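Local structure of nascent polypeptide-associated complex protein (Methanothermobacter marburgensis, 1TR8) at residues E63-E66 with D67-E70. The protein forms a homodimer that probably binds ribosomal RNA and contacts nascent polypeptide chains as they emerge from the ribosome. Numbering follows the deposited sequence.
Sequences EIPE and DDIE
Ile64 and Ile69 meet at about a right angle where the chain turns into its first helix, the CG2 methyl of Ile64 pressed tightly against Ile69 CG1 at 3.4 Å. With CG1 of Ile64 beside the backbone N (chi1 -53°), CG2 is left anti to that N, which places the methyl against Ile69 CG1 and CD1; Ile69 CD1 lies 3.6 Å from Ile64 CG2. Pro65 occupies the N-cap position and takes part through its carbonyl, which receives a nearly straight bond from Ile69 N (3.1 Å to Pro65 O) and a weak, bent one from Asp68 N. Its ring crosses the Asp68 side chain at a slant, Pro65 CG lying 3.4 Å from OD2 of Asp68. One residue on, Glu70 N closes the next helical turn on Glu66 O at 2.8 Å. Glu66 CG, anti to the backbone N (chi1 -161°), lies 3.4 Å from Glu70 OE2; the bend at chi2 (82°) then turns the carboxylate, whose OE1 forms a salt bridge with Arg80 that may ease the gathering of acidic groups here. This segment belongs to the UBA domain: following strand 53-61, it leads into helix 66-76, and both isoleucines pack against helix 80-89, sharing Thr84.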
loop_
_atom_site.group_PDB
_atom_site.type_symbol
_atom_site.label_atom_id
_atom_site.label_comp_id
_atom_site.label_asym_id
_atom_site.label_seq_id
_atom_site.Cartn_x
_atom_site.Cartn_y
_atom_site.Cartn_z
ATOM N N GLU A 63 17.704 13.497 1.497
ATOM C CA GLU A 63 18.802 14.331 1.042
ATOM C C GLU A 63 20.003 14.122 1.955
ATOM O O GLU A 63 19.914 14.290 3.172
ATOM C CB GLU A 63 18.436 15.819 1.106
ATOM C CG GLU A 63 17.447 16.357 0.089
ATOM C CD GLU A 63 17.164 17.839 0.347
ATOM O OE1 GLU A 63 17.959 18.482 1.087
ATOM O OE2 GLU A 63 16.138 18.353 -0.153
ATOM N N ILE A 64 21.120 13.729 1.366
ATOM C CA ILE A 64 22.349 13.517 2.115
ATOM C C ILE A 64 23.351 14.609 1.746
ATOM O O ILE A 64 23.775 14.724 0.581
ATOM C CB ILE A 64 22.932 12.157 1.756
ATOM C CG1 ILE A 64 21.872 11.071 1.930
ATOM C CG2 ILE A 64 24.145 11.882 2.623
ATOM C CD1 ILE A 64 21.802 10.137 0.758
ATOM N N PRO A 65 23.751 15.399 2.737
ATOM C CA PRO A 65 24.728 16.458 2.497
ATOM C C PRO A 65 26.060 15.931 1.959
ATOM O O PRO A 65 26.625 15.000 2.515
ATOM C CB PRO A 65 24.913 17.101 3.882
ATOM C CG PRO A 65 23.702 16.671 4.710
ATOM C CD PRO A 65 23.265 15.372 4.130
ATOM N N GLU A 66 26.536 16.521 0.870
ATOM C CA GLU A 66 27.819 16.173 0.265
ATOM C C GLU A 66 28.935 16.072 1.290
ATOM O O GLU A 66 29.702 15.103 1.308
ATOM C CB GLU A 66 28.197 17.229 -0.783
ATOM C CG GLU A 66 29.248 16.785 -1.790
ATOM C CD GLU A 66 28.653 15.975 -2.922
ATOM O OE1 GLU A 66 28.322 14.803 -2.701
ATOM O OE2 GLU A 66 28.515 16.501 -4.044
ATOM N N ASP A 67 29.029 17.100 2.122
ATOM C CA ASP A 67 30.077 17.177 3.128
ATOM C C ASP A 67 29.998 16.014 4.113
ATOM O O ASP A 67 31.022 15.515 4.557
ATOM C CB ASP A 67 30.044 18.534 3.836
ATOM C CG ASP A 67 30.383 19.677 2.906
ATOM O OD1 ASP A 67 30.796 19.406 1.752
ATOM O OD2 ASP A 67 30.263 20.881 3.228
ATOM N N ASP A 68 28.802 15.519 4.394
ATOM C CA ASP A 68 28.673 14.345 5.245
ATOM C C ASP A 68 29.117 13.080 4.549
ATOM O O ASP A 68 29.785 12.258 5.151
ATOM C CB ASP A 68 27.229 14.181 5.676
ATOM C CG ASP A 68 26.776 15.277 6.610
ATOM O OD1 ASP A 68 27.560 16.221 6.854
ATOM O OD2 ASP A 68 25.653 15.262 7.146
ATOM N N ILE A 69 28.747 12.918 3.283
ATOM C CA ILE A 69 29.236 11.788 2.481
ATOM C C ILE A 69 30.753 11.800 2.433
ATOM O O ILE A 69 31.373 10.795 2.717
ATOM C CB ILE A 69 28.657 11.827 1.056
ATOM C CG1 ILE A 69 27.137 11.671 1.115
ATOM C CG2 ILE A 69 29.241 10.707 0.185
ATOM C CD1 ILE A 69 26.454 11.942 -0.202
ATOM N N GLU A 70 31.329 12.955 2.123
ATOM C CA GLU A 70 32.787 13.142 2.070
ATOM C C GLU A 70 33.463 12.753 3.379
ATOM O O GLU A 70 34.434 12.009 3.379
ATOM C CB GLU A 70 33.127 14.598 1.746
ATOM C CG GLU A 70 32.963 14.932 0.276
ATOM C CD GLU A 70 33.075 16.421 -0.001
ATOM O OE1 GLU A 70 33.677 17.166 0.824
ATOM O OE2 GLU A 70 32.555 16.848 -1.062
#